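Sister chromatid cohesion protein (Chaetomium thermophilum, PDB 5T8V) probably acts as a cohesin loader that associates with chromatin, and is represented here by its C-terminal part, built of HEAT repeats. Local coordinates at residues D277-S282 and A308-L313; R312-S317 and N377-V382; Y381-I386 and R429-M434; N418-A423 and A527-A532. All coordinates share one frame; numbering follows the deposited sequence.

Contact 1. Residues D277-S282 and A308-L313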
loop_
_atom_site.group_PDB
_atom_site.type_symbol
_atom_site.label_atom_id
_atom_site.label_comp_id
_atom_site.label_asym_id
_atom_site.label_seq_id
_atom_site.Cartn_x
_atom_site.Cartn_y
_atom_site.Cartn_z
ATOM N N ASP A 277 -12.248 -6.890 36.510
ATOM C CA ASP A 277 -11.707 -5.537 36.517
ATOM C C ASP A 277 -10.427 -5.470 37.339
ATOM O O ASP A 277 -9.369 -5.074 36.836
ATOM C CB ASP A 277 -12.751 -4.554 37.050
ATOM C CG ASP A 277 -13.720 -4.093 35.974
ATOM O OD1 ASP A 277 -13.889 -4.816 34.967
ATOM O OD2 ASP A 277 -14.314 -3.004 36.135
ATOM N N GLU A 278 -10.490 -5.890 38.604
ATOM C CA GLU A 278 -9.305 -5.754 39.441
ATOM C C GLU A 278 -8.174 -6.633 38.924
ATOM O O GLU A 278 -7.013 -6.207 38.899
ATOM C CB GLU A 278 -9.631 -6.058 40.906
ATOM C CG GLU A 278 -10.351 -7.359 41.180
ATOM C CD GLU A 278 -10.828 -7.452 42.619
ATOM O OE1 GLU A 278 -10.633 -6.476 43.375
ATOM O OE2 GLU A 278 -11.402 -8.499 42.994
ATOM N N ILE A 279 -8.495 -7.845 38.460
ATOM C CA ILE A 279 -7.461 -8.700 37.888
ATOM C C ILE A 279 -6.765 -7.991 36.739
ATOM O O ILE A 279 -5.557 -8.166 36.532
ATOM C CB ILE A 279 -8.062 -10.050 37.440
ATOM C CG1 ILE A 279 -8.391 -10.909 38.664
ATOM C CG2 ILE A 279 -7.102 -10.798 36.510
ATOM C CD1 ILE A 279 -9.130 -12.193 38.345
ATOM N N LEU A 280 -7.498 -7.179 35.977
ATOM C CA LEU A 280 -6.898 -6.499 34.839
ATOM C C LEU A 280 -6.139 -5.241 35.242
ATOM O O LEU A 280 -5.332 -4.745 34.449
ATOM C CB LEU A 280 -7.972 -6.150 33.806
ATOM C CG LEU A 280 -8.633 -7.343 33.107
ATOM C CD1 LEU A 280 -9.777 -6.878 32.219
ATOM C CD2 LEU A 280 -7.620 -8.135 32.290
ATOM N N THR A 281 -6.375 -4.715 36.446
ATOM C CA THR A 281 -5.593 -3.581 36.928
ATOM C C THR A 281 -4.394 -4.023 37.753
ATOM O O THR A 281 -3.355 -3.353 37.730
ATOM C CB THR A 281 -6.464 -2.639 37.762
ATOM O OG1 THR A 281 -7.005 -3.347 38.881
ATOM C CG2 THR A 281 -7.602 -2.084 36.925
ATOM N N SER A 282 -4.514 -5.134 38.483
ATOM C CA SER A 282 -3.347 -5.717 39.133
ATOM C C SER A 282 -2.249 -5.998 38.117
ATOM O O SER A 282 -1.064 -5.765 38.388
ATOM C CB SER A 282 -3.740 -7.001 39.864
ATOM O OG SER A 282 -4.688 -6.740 40.884
ATOM N N ALA A 308 -4.678 -16.871 30.411
ATOM C CA ALA A 308 -5.304 -18.154 30.705
ATOM C C ALA A 308 -6.429 -17.999 31.718
ATOM O O ALA A 308 -7.494 -18.613 31.574
ATOM C CB ALA A 308 -4.257 -19.140 31.218
ATOM N N LEU A 309 -6.217 -17.181 32.751
ATOM C CA LEU A 309 -7.252 -17.005 33.764
ATOM C C LEU A 309 -8.465 -16.293 33.185
ATOM O O LEU A 309 -9.602 -16.721 33.396
ATOM C CB LEU A 309 -6.705 -16.234 34.966
ATOM C CG LEU A 309 -7.761 -15.900 36.029
ATOM C CD1 LEU A 309 -8.377 -17.172 36.598
ATOM C CD2 LEU A 309 -7.171 -15.053 37.132
ATOM N N ILE A 310 -8.245 -15.192 32.465
ATOM C CA ILE A 310 -9.349 -14.477 31.825
ATOM C C ILE A 310 -10.199 -15.444 31.013
ATOM O O ILE A 310 -11.420 -15.543 31.197
ATOM C CB ILE A 310 -8.802 -13.335 30.949
ATOM C CG1 ILE A 310 -8.197 -12.228 31.819
ATOM C CG2 ILE A 310 -9.889 -12.776 30.027
ATOM C CD1 ILE A 310 -9.206 -11.434 32.638
ATOM N N MET A 311 -9.557 -16.184 30.107
ATOM C CA MET A 311 -10.306 -17.108 29.265
ATOM C C MET A 311 -11.046 -18.138 30.109
ATOM O O MET A 311 -12.223 -18.424 29.858
ATOM C CB MET A 311 -9.363 -17.784 28.273
ATOM C CG MET A 311 -8.622 -16.789 27.390
ATOM S SD MET A 311 -7.411 -17.565 26.318
ATOM C CE MET A 311 -8.505 -18.336 25.159
ATOM N N ARG A 312 -10.384 -18.683 31.132
ATOM C CA ARG A 312 -11.048 -19.633 32.020
ATOM C C ARG A 312 -12.312 -19.035 32.624
ATOM O O ARG A 312 -13.363 -19.684 32.662
ATOM C CB ARG A 312 -10.091 -20.077 33.126
ATOM C CG ARG A 312 -9.101 -21.143 32.695
ATOM C CD ARG A 312 -8.490 -21.841 33.898
ATOM N NE ARG A 312 -9.495 -22.539 34.693
ATOM C CZ ARG A 312 -9.231 -23.203 35.812
ATOM N NH1 ARG A 312 -7.990 -23.264 36.277
ATOM N NH2 ARG A 312 -10.211 -23.809 36.470
ATOM N N LEU A 313 -12.226 -17.794 33.108
ATOM C CA LEU A 313 -13.407 -17.124 33.643
ATOM C C LEU A 313 -14.495 -17.014 32.587
ATOM O O LEU A 313 -15.686 -17.141 32.896
ATOM C CB LEU A 313 -13.037 -15.735 34.168
ATOM C CG LEU A 313 -12.036 -15.657 35.322
ATOM C CD1 LEU A 313 -11.898 -14.216 35.792
ATOM C CD2 LEU A 313 -12.446 -16.557 36.471
#

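Contact 2. Residues R312-S317 and N377-V382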
loop_
_atom_site.group_PDB
_atom_site.type_symbol
_atom_site.label_atom_id
_atom_site.label_comp_id
_atom_site.label_asym_id
_atom_site.label_seq_id
_atom_site.Cartn_x
_atom_site.Cartn_y
_atom_site.Cartn_z
ATOM N N ARG A 312 -10.384 -18.683 31.132
ATOM C CA ARG A 312 -11.048 -19.633 32.020
ATOM C C ARG A 312 -12.312 -19.035 32.624
ATOM O O ARG A 312 -13.363 -19.684 32.662
ATOM C CB ARG A 312 -10.091 -20.077 33.126
ATOM C CG ARG A 312 -9.101 -21.143 32.695
ATOM C CD ARG A 312 -8.490 -21.841 33.898
ATOM N NE ARG A 312 -9.495 -22.539 34.693
ATOM C CZ ARG A 312 -9.231 -23.203 35.812
ATOM N NH1 ARG A 312 -7.990 -23.264 36.277
ATOM N NH2 ARG A 312 -10.211 -23.809 36.470
ATOM N N LEU A 313 -12.226 -17.794 33.108
ATOM C CA LEU A 313 -13.407 -17.124 33.643
ATOM C C LEU A 313 -14.495 -17.014 32.587
ATOM O O LEU A 313 -15.686 -17.141 32.896
ATOM C CB LEU A 313 -13.037 -15.735 34.168
ATOM C CG LEU A 313 -12.036 -15.657 35.322
ATOM C CD1 LEU A 313 -11.898 -14.216 35.792
ATOM C CD2 LEU A 313 -12.446 -16.557 36.471
ATOM N N VAL A 314 -14.107 -16.776 31.333
ATOM C CA VAL A 314 -15.109 -16.717 30.274
ATOM C C VAL A 314 -15.761 -18.079 30.061
ATOM O O VAL A 314 -16.934 -18.151 29.680
ATOM C CB VAL A 314 -14.486 -16.183 28.973
ATOM C CG1 VAL A 314 -15.499 -16.237 27.827
ATOM C CG2 VAL A 314 -13.988 -14.762 29.174
ATOM N N GLN A 315 -15.033 -19.175 30.297
ATOM C CA GLN A 315 -15.589 -20.503 30.050
ATOM C C GLN A 315 -16.292 -21.100 31.262
ATOM O O GLN A 315 -16.969 -22.124 31.119
ATOM C CB GLN A 315 -14.507 -21.486 29.582
ATOM C CG GLN A 315 -13.301 -20.843 28.944
ATOM C CD GLN A 315 -12.513 -21.788 28.064
ATOM O OE1 GLN A 315 -12.037 -21.403 26.996
ATOM N NE2 GLN A 315 -12.345 -23.023 28.519
ATOM N N THR A 316 -16.153 -20.501 32.447
ATOM C CA THR A 316 -16.916 -20.969 33.600
ATOM C C THR A 316 -18.411 -20.719 33.451
ATOM O O THR A 316 -19.185 -21.200 34.285
ATOM C CB THR A 316 -16.427 -20.296 34.889
ATOM O OG1 THR A 316 -16.458 -18.869 34.740
ATOM C CG2 THR A 316 -15.019 -20.751 35.239
ATOM N N SER A 317 -18.828 -19.988 32.413
ATOM C CA SER A 317 -20.239 -19.652 32.240
ATOM C C SER A 317 -21.128 -20.883 32.359
ATOM O O SER A 317 -22.181 -20.838 33.006
ATOM C CB SER A 317 -20.441 -18.977 30.885
ATOM O OG SER A 317 -19.586 -17.854 30.760
ATOM N N ASN A 377 -21.463 -12.044 28.202
ATOM C CA ASN A 377 -21.409 -10.951 29.169
ATOM C C ASN A 377 -20.022 -10.836 29.793
ATOM O O ASN A 377 -19.477 -9.733 29.925
ATOM C CB ASN A 377 -22.467 -11.151 30.254
ATOM C CG ASN A 377 -23.863 -10.819 29.777
ATOM O OD1 ASN A 377 -24.044 -10.147 28.763
ATOM N ND2 ASN A 377 -24.864 -11.282 30.516
ATOM N N ASN A 378 -19.437 -11.967 30.193
ATOM C CA ASN A 378 -18.100 -11.940 30.775
ATOM C C ASN A 378 -17.072 -11.474 29.748
ATOM O O ASN A 378 -16.277 -10.553 30.005
ATOM C CB ASN A 378 -17.743 -13.327 31.311
ATOM C CG ASN A 378 -18.748 -13.834 32.329
ATOM O OD1 ASN A 378 -19.345 -13.058 33.074
ATOM N ND2 ASN A 378 -18.941 -15.146 32.364
ATOM N N ALA A 379 -17.080 -12.103 28.567
ATOM C CA ALA A 379 -16.172 -11.687 27.506
ATOM C C ALA A 379 -16.276 -10.189 27.256
ATOM O O ALA A 379 -15.261 -9.506 27.068
ATOM C CB ALA A 379 -16.473 -12.469 26.229
ATOM N N SER A 380 -17.499 -9.654 27.281
ATOM C CA SER A 380 -17.684 -8.229 27.047
ATOM C C SER A 380 -17.153 -7.398 28.207
ATOM O O SER A 380 -16.640 -6.299 27.983
ATOM C CB SER A 380 -19.156 -7.912 26.798
ATOM O OG SER A 380 -19.913 -8.058 27.982
ATOM N N TYR A 381 -17.272 -7.885 29.447
ATOM C CA TYR A 381 -16.581 -7.227 30.553
ATOM C C TYR A 381 -15.108 -7.039 30.215
ATOM O O TYR A 381 -14.570 -5.922 30.270
ATOM C CB TYR A 381 -16.724 -8.039 31.846
ATOM C CG TYR A 381 -18.131 -8.160 32.399
ATOM C CD1 TYR A 381 -19.092 -7.192 32.147
ATOM C CD2 TYR A 381 -18.492 -9.248 33.188
ATOM C CE1 TYR A 381 -20.375 -7.306 32.662
ATOM C CE2 TYR A 381 -19.771 -9.370 33.701
ATOM C CZ TYR A 381 -20.707 -8.397 33.437
ATOM O OH TYR A 381 -21.981 -8.516 33.946
ATOM N N VAL A 382 -14.444 -8.132 29.830
ATOM C CA VAL A 382 -13.017 -8.062 29.515
ATOM C C VAL A 382 -12.763 -7.037 28.412
ATOM O O VAL A 382 -12.009 -6.069 28.590
ATOM C CB VAL A 382 -12.486 -9.450 29.121
ATOM C CG1 VAL A 382 -11.000 -9.384 28.789
ATOM C CG2 VAL A 382 -12.739 -10.458 30.232
#

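Contact 3. Residues Y381-I386 and R429-M434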
loop_
_atom_site.group_PDB
_atom_site.type_symbol
_atom_site.label_atom_id
_atom_site.label_comp_id
_atom_site.label_asym_id
_atom_site.label_seq_id
_atom_site.Cartn_x
_atom_site.Cartn_y
_atom_site.Cartn_z
ATOM N N TYR A 381 -17.272 -7.885 29.447
ATOM C CA TYR A 381 -16.581 -7.227 30.553
ATOM C C TYR A 381 -15.108 -7.039 30.215
ATOM O O TYR A 381 -14.570 -5.922 30.270
ATOM C CB TYR A 381 -16.724 -8.039 31.846
ATOM C CG TYR A 381 -18.131 -8.160 32.399
ATOM C CD1 TYR A 381 -19.092 -7.192 32.147
ATOM C CD2 TYR A 381 -18.492 -9.248 33.188
ATOM C CE1 TYR A 381 -20.375 -7.306 32.662
ATOM C CE2 TYR A 381 -19.771 -9.370 33.701
ATOM C CZ TYR A 381 -20.707 -8.397 33.437
ATOM O OH TYR A 381 -21.981 -8.516 33.946
ATOM N N VAL A 382 -14.444 -8.132 29.830
ATOM C CA VAL A 382 -13.017 -8.062 29.515
ATOM C C VAL A 382 -12.763 -7.037 28.412
ATOM O O VAL A 382 -12.009 -6.069 28.590
ATOM C CB VAL A 382 -12.486 -9.450 29.121
ATOM C CG1 VAL A 382 -11.000 -9.384 28.789
ATOM C CG2 VAL A 382 -12.739 -10.458 30.232
ATOM N N ILE A 383 -13.395 -7.237 27.252
ATOM C CA ILE A 383 -13.078 -6.424 26.079
ATOM C C ILE A 383 -13.370 -4.953 26.350
ATOM O O ILE A 383 -12.559 -4.070 26.040
ATOM C CB ILE A 383 -13.850 -6.942 24.851
ATOM C CG1 ILE A 383 -13.452 -8.390 24.548
ATOM C CG2 ILE A 383 -13.617 -6.051 23.637
ATOM C CD1 ILE A 383 -11.967 -8.601 24.277
ATOM N N LYS A 384 -14.535 -4.667 26.930
ATOM C CA LYS A 384 -14.870 -3.292 27.280
ATOM C C LYS A 384 -13.789 -2.677 28.155
ATOM O O LYS A 384 -13.355 -1.543 27.923
ATOM C CB LYS A 384 -16.225 -3.241 27.986
ATOM C CG LYS A 384 -17.411 -3.198 27.037
ATOM C CD LYS A 384 -18.696 -3.669 27.710
ATOM C CE LYS A 384 -19.107 -2.770 28.869
ATOM N NZ LYS A 384 -20.221 -3.368 29.663
ATOM N N PHE A 385 -13.326 -3.415 29.164
ATOM C CA PHE A 385 -12.304 -2.855 30.041
ATOM C C PHE A 385 -11.027 -2.539 29.267
ATOM O O PHE A 385 -10.553 -1.392 29.262
ATOM C CB PHE A 385 -12.015 -3.812 31.197
ATOM C CG PHE A 385 -11.144 -3.214 32.260
ATOM C CD1 PHE A 385 -11.666 -2.309 33.168
ATOM C CD2 PHE A 385 -9.803 -3.548 32.348
ATOM C CE1 PHE A 385 -10.867 -1.749 34.146
ATOM C CE2 PHE A 385 -9.002 -2.993 33.327
ATOM C CZ PHE A 385 -9.535 -2.093 34.226
ATOM N N ILE A 386 -10.460 -3.541 28.586
ATOM C CA ILE A 386 -9.122 -3.366 28.027
ATOM C C ILE A 386 -9.131 -2.353 26.886
ATOM O O ILE A 386 -8.191 -1.564 26.742
ATOM C CB ILE A 386 -8.523 -4.717 27.588
ATOM C CG1 ILE A 386 -9.425 -5.432 26.577
ATOM C CG2 ILE A 386 -8.258 -5.591 28.814
ATOM C CD1 ILE A 386 -8.777 -6.674 25.959
ATOM N N ARG A 429 -13.945 -12.375 18.882
ATOM C CA ARG A 429 -15.148 -11.999 18.146
ATOM C C ARG A 429 -15.673 -10.651 18.620
ATOM O O ARG A 429 -15.921 -9.748 17.813
ATOM C CB ARG A 429 -16.222 -13.074 18.308
ATOM C CG ARG A 429 -17.490 -12.821 17.500
ATOM C CD ARG A 429 -18.718 -13.377 18.203
ATOM N NE ARG A 429 -18.597 -14.806 18.480
ATOM C CZ ARG A 429 -19.455 -15.498 19.219
ATOM N NH1 ARG A 429 -20.504 -14.900 19.768
ATOM N NH2 ARG A 429 -19.262 -16.795 19.416
ATOM N N LEU A 430 -15.856 -10.499 19.933
ATOM C CA LEU A 430 -16.369 -9.234 20.449
ATOM C C LEU A 430 -15.385 -8.100 20.197
ATOM O O LEU A 430 -15.787 -6.981 19.849
ATOM C CB LEU A 430 -16.680 -9.366 21.938
ATOM C CG LEU A 430 -17.702 -10.450 22.287
ATOM C CD1 LEU A 430 -17.901 -10.515 23.784
ATOM C CD2 LEU A 430 -19.027 -10.206 21.589
ATOM N N LEU A 431 -14.089 -8.368 20.358
ATOM C CA LEU A 431 -13.091 -7.351 20.051
ATOM C C LEU A 431 -13.198 -6.912 18.596
ATOM O O LEU A 431 -13.168 -5.713 18.294
ATOM C CB LEU A 431 -11.694 -7.889 20.359
ATOM C CG LEU A 431 -10.622 -6.857 20.711
ATOM C CD1 LEU A 431 -9.464 -7.523 21.427
ATOM C CD2 LEU A 431 -10.123 -6.148 19.474
ATOM N N MET A 432 -13.352 -7.871 17.683
ATOM C CA MET A 432 -13.457 -7.546 16.265
ATOM C C MET A 432 -14.699 -6.712 15.985
ATOM O O MET A 432 -14.627 -5.677 15.314
ATOM C CB MET A 432 -13.462 -8.835 15.441
ATOM C CG MET A 432 -13.695 -8.627 13.954
ATOM S SD MET A 432 -15.445 -8.586 13.517
ATOM C CE MET A 432 -15.906 -10.296 13.788
ATOM N N LEU A 433 -15.857 -7.152 16.484
ATOM C CA LEU A 433 -17.076 -6.365 16.311
ATOM C C LEU A 433 -16.877 -4.941 16.808
ATOM O O LEU A 433 -17.329 -3.979 16.173
ATOM C CB LEU A 433 -18.239 -7.027 17.048
ATOM C CG LEU A 433 -18.648 -8.420 16.565
ATOM C CD1 LEU A 433 -19.724 -9.001 17.473
ATOM C CD2 LEU A 433 -19.126 -8.384 15.117
ATOM N N MET A 434 -16.185 -4.785 17.937
ATOM C CA MET A 434 -15.980 -3.456 18.494
ATOM C C MET A 434 -15.079 -2.611 17.602
ATOM O O MET A 434 -15.336 -1.416 17.408
ATOM C CB MET A 434 -15.395 -3.572 19.897
ATOM C CG MET A 434 -15.279 -2.245 20.624
ATOM S SD MET A 434 -15.051 -2.453 22.393
ATOM C CE MET A 434 -16.655 -3.101 22.865
#

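Contact 4. Residues N418-A423 and A527-A532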
loop_
_atom_site.group_PDB
_atom_site.type_symbol
_atom_site.label_atom_id
_atom_site.label_comp_id
_atom_site.label_asym_id
_atom_site.label_seq_id
_atom_site.Cartn_x
_atom_site.Cartn_y
_atom_site.Cartn_z
ATOM N N ASN A 418 -7.276 -23.629 19.475
ATOM C CA ASN A 418 -6.996 -24.624 20.498
ATOM C C ASN A 418 -8.306 -25.047 21.146
ATOM O O ASN A 418 -8.945 -24.220 21.815
ATOM C CB ASN A 418 -6.041 -24.062 21.546
ATOM C CG ASN A 418 -5.530 -25.125 22.493
ATOM O OD1 ASN A 418 -6.237 -26.083 22.809
ATOM N ND2 ASN A 418 -4.294 -24.967 22.946
ATOM N N PRO A 419 -8.752 -26.298 20.990
ATOM C CA PRO A 419 -10.045 -26.687 21.582
ATOM C C PRO A 419 -10.073 -26.594 23.095
ATOM O O PRO A 419 -11.165 -26.579 23.676
ATOM C CB PRO A 419 -10.234 -28.132 21.102
ATOM C CG PRO A 419 -8.865 -28.611 20.763
ATOM C CD PRO A 419 -8.126 -27.414 20.259
ATOM N N ASP A 420 -8.913 -26.536 23.754
ATOM C CA ASP A 420 -8.877 -26.329 25.198
ATOM C C ASP A 420 -9.334 -24.935 25.592
ATOM O O ASP A 420 -9.626 -24.703 26.771
ATOM C CB ASP A 420 -7.462 -26.548 25.734
ATOM C CG ASP A 420 -7.039 -27.995 25.689
ATOM O OD1 ASP A 420 -7.681 -28.786 24.967
ATOM O OD2 ASP A 420 -6.055 -28.342 26.376
ATOM N N TRP A 421 -9.404 -24.005 24.642
ATOM C CA TRP A 421 -9.601 -22.587 24.945
ATOM C C TRP A 421 -10.636 -21.992 23.998
ATOM O O TRP A 421 -10.336 -21.098 23.202
ATOM C CB TRP A 421 -8.271 -21.843 24.855
ATOM C CG TRP A 421 -7.271 -22.316 25.859
ATOM C CD1 TRP A 421 -6.209 -23.139 25.634
ATOM C CD2 TRP A 421 -7.251 -22.004 27.258
ATOM N NE1 TRP A 421 -5.522 -23.356 26.806
ATOM C CE2 TRP A 421 -6.142 -22.670 27.817
ATOM C CE3 TRP A 421 -8.061 -21.226 28.092
ATOM C CZ2 TRP A 421 -5.821 -22.580 29.169
ATOM C CZ3 TRP A 421 -7.740 -21.137 29.435
ATOM C CH2 TRP A 421 -6.630 -21.811 29.960
ATOM N N PRO A 422 -11.885 -22.466 24.070
ATOM C CA PRO A 422 -12.926 -21.932 23.178
ATOM C C PRO A 422 -13.283 -20.475 23.433
ATOM O O PRO A 422 -13.983 -19.880 22.603
ATOM C CB PRO A 422 -14.126 -22.852 23.445
ATOM C CG PRO A 422 -13.872 -23.441 24.783
ATOM C CD PRO A 422 -12.384 -23.577 24.895
ATOM N N ALA A 423 -12.831 -19.878 24.536
ATOM C CA ALA A 423 -13.111 -18.470 24.789
ATOM C C ALA A 423 -12.259 -17.536 23.943
ATOM O O ALA A 423 -12.554 -16.337 23.886
ATOM C CB ALA A 423 -12.902 -18.149 26.269
ATOM N N ALA A 527 -10.254 -28.932 35.986
ATOM C CA ALA A 527 -11.328 -27.945 35.967
ATOM C C ALA A 527 -11.315 -27.136 34.675
ATOM O O ALA A 527 -12.374 -26.854 34.098
ATOM C CB ALA A 527 -11.206 -27.019 37.176
ATOM N N GLN A 528 -10.127 -26.753 34.206
ATOM C CA GLN A 528 -10.029 -25.979 32.974
ATOM C C GLN A 528 -10.598 -26.758 31.793
ATOM O O GLN A 528 -11.417 -26.239 31.022
ATOM C CB GLN A 528 -8.567 -25.597 32.729
ATOM C CG GLN A 528 -8.321 -24.790 31.468
ATOM C CD GLN A 528 -8.248 -25.654 30.227
ATOM O OE1 GLN A 528 -9.136 -25.604 29.374
ATOM N NE2 GLN A 528 -7.190 -26.455 30.120
ATOM N N LEU A 529 -10.182 -28.015 31.642
ATOM C CA LEU A 529 -10.608 -28.804 30.492
ATOM C C LEU A 529 -12.101 -29.110 30.551
ATOM O O LEU A 529 -12.783 -29.110 29.518
ATOM C CB LEU A 529 -9.787 -30.094 30.422
ATOM C CG LEU A 529 -9.453 -30.664 29.041
ATOM C CD1 LEU A 529 -8.742 -29.648 28.151
ATOM C CD2 LEU A 529 -8.588 -31.903 29.205
ATOM N N SER A 530 -12.633 -29.367 31.748
ATOM C CA SER A 530 -14.065 -29.622 31.871
ATOM C C SER A 530 -14.878 -28.360 31.615
ATOM O O SER A 530 -15.992 -28.438 31.082
ATOM C CB SER A 530 -14.383 -30.190 33.253
ATOM O OG SER A 530 -14.043 -29.268 34.269
ATOM N N SER A 531 -14.346 -27.194 31.983
ATOM C CA SER A 531 -15.010 -25.944 31.633
ATOM C C SER A 531 -15.034 -25.756 30.121
ATOM O O SER A 531 -16.064 -25.388 29.544
ATOM C CB SER A 531 -14.311 -24.766 32.312
ATOM O OG SER A 531 -13.054 -24.508 31.708
ATOM N N ALA A 532 -13.900 -26.005 29.460
ATOM C CA ALA A 532 -13.880 -25.957 28.003
ATOM C C ALA A 532 -14.918 -26.900 27.414
ATOM O O ALA A 532 -15.606 -26.559 26.441
ATOM C CB ALA A 532 -12.485 -26.304 27.485
#

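Contact 1. Residues D277-S282 and A308-L313
Ile279 lays its terminal methyl against Leu309, with CD1 of Ile279 3.7 Å from CD2 of Leu309. The two side chains cross at about a right angle. Ile279 reaches this far because its chain is extended: CG1 stands anti to the carbonyl carbon, and chi2 of 173° carries CD1 onward from the helix. The same Ile279 CD1 also lies 4.3 Å from CD1 of Leu313, one turn after Leu309. One methyl thus faces two leucines on the same side of helix 305-315.

Leu280 makes the second half of the contact. Its CD2 is 3.7 Å from CD1 of Ile310, and these two side chains also cross at about a right angle. CG2 of Ile279 is a more distant neighbour of that methyl, 4.5 Å from Ile310 CD1.

The helix segments run antiparallel, with 171° between their directions and 11.4 Å between their axes. At this spacing the backbones stay apart and side-chain ends do the touching. The two helices follow each other in the chain, and the link between them holds the small hairpin of strands 295-296 and 302-303. Ile261 of helix 247-267 touches both Ile279 and Leu309. On helix 357-391, Phe385 touches Leu280 and Val382 touches Ile310.

All five touching residues are buried and aliphatic. No hydrogen bond or charge pair crosses between the segments, so the two helices are held together here by dispersion and the exclusion of water.

Contact 2. Residues R312-S317 and N377-V382
Val314 and Asn378 meet where the two backbones come close, with their CA atoms 5.7 Å apart. The CB of Asn378 points at the other segment and lies 4.4 Å from CA of Val314. The two branches of Val314 do different work. CG2, beside the backbone N, lies 4.1 Å from both N and CA of Ala379. CG1, anti to the backbone N (chi1 175°), is 4.2 Å from CB of Ala379. The valine thus meets the backbone of Ala379 with one methyl and its CB with the other. A residue as small as alanine probably allows this close approach.

The amide of Asn378 turns the other way, toward the C-terminal part of helix 305-315. Its ND2 is 3.2 Å from OG of Ser317 and further, 3.9 Å, from O of Leu313. Ser317 is poorly ordered, so its place is less certain. Its OG gives a hydrogen bond to O of Val314, and OG1 of Thr316 gives one to O of Leu313. These two hydroxyls turn back on backbone carbonyls three residues earlier.

Phe265 of helix 247-267 touches both Thr316 and Asn378. Leu426 of helix 423-440 touches Val314 and Ala379. The contact thus joins the C-terminal part of one solenoid helix to the long helix 357-391.

Its chemistry is mixed: the aliphatic packing of Val314 on Ala379 sits beside a buried amide, whose nitrogen has the hydroxyl of Ser317 as its near polar neighbour across the contact.

Contact 3. Residues Y381-I386 and R429-M434
In Ile383, chi1 of -61° puts CG1 anti to the carbonyl carbon and CG2 anti to the backbone N, and chi2 turns CD1 onto Leu431. CG2 comes down on the backbone of Leu431, 3.9 Å from its CA. CD1 meets the side chain of Leu431, 3.9 Å from CD1, and the two side chains cross at about a right angle. CG1 faces CB of Leu430 at 4.3 Å. Met434 arrives from one turn further on. Its CG is anti to the backbone N, and its SD lies 4.1 Å from CG2 of Ile383. A bend at chi3 (-69°) takes CE toward the aliphatic stem of Lys384, 4.2 Å from CG.

The two helix segments cross at -45° with their axes 9.7 Å apart, one of the helix-on-helix packings of this HEAT-repeat solenoid. An alanine in place of Ile383 would probably open a gap between the helices, leaving Leu431 and the sulphur of Met434 without their mate.

Leu405 of helix 402-414 touches both Ile386 and Leu431 and so covers one flank. The Lys384 and Met434 flank lies nearer solvent.

Contact 4. Residues N418-A423 and A527-A532
A type I beta turn from Asn418 to Trp421, set between helices 402-414 and 423-440, packs its Asp420 and Trp421 against the first turns of helix 527-550. The carbonyl O of Asp420 lies 3.4 Å from CB of Ala532, and CD of Pro422 is 3.8 Å from that same methyl. CD1 of Leu529 approaches the carboxylate of Asp420, 3.4 Å from CG and about equally far from both oxygens. The OD2 of Asp420 forms a salt bridge with NH2 of Arg520, on helix 509-520.

The turn is also an Asx turn: OD1 of Asn418 accepts from N of Asp420 at 2.9 Å, which ties the side chain of Asn418 to the turn backbone. In this helical solenoid the inter-helix loop thus docks on a helix about a hundred residues later.

Gln528 lies across Trp421. Its CG is 3.7 Å from CH2 of the indole, and a bend at chi2 (-81°) brings CD over one ring face, toward the rim. Amide and ring planes are 18° apart, so the amide lies almost parallel to the indole. An alanine in place of Gln528 would probably leave the CZ2 and CH2 rim of Trp421 without this cover. Met311 of helix 305-315 also touches the tryptophan.

Overall arrangement
All four contacts lie on the same side of the chain's centre, in one patch of the helical solenoid. Contacts 1 and 2 share Arg312 and Leu313 on helix 305-315, and their centres are 9 Å apart. Contacts 2 and 3 share Tyr381 and Val382 on helix 357-391, with centres 11 Å apart. Phe385 of contact 3 packs back on Leu280 of contact 1. Contact 4 joins the group through Gln315, whose OE1 accepts a probable hydrogen bond from N of Ala423 (3.0 Å), and through Trp421, which packs on Met311. Contacts 3 and 4 do not touch; their nearest atoms are about 7 Å apart.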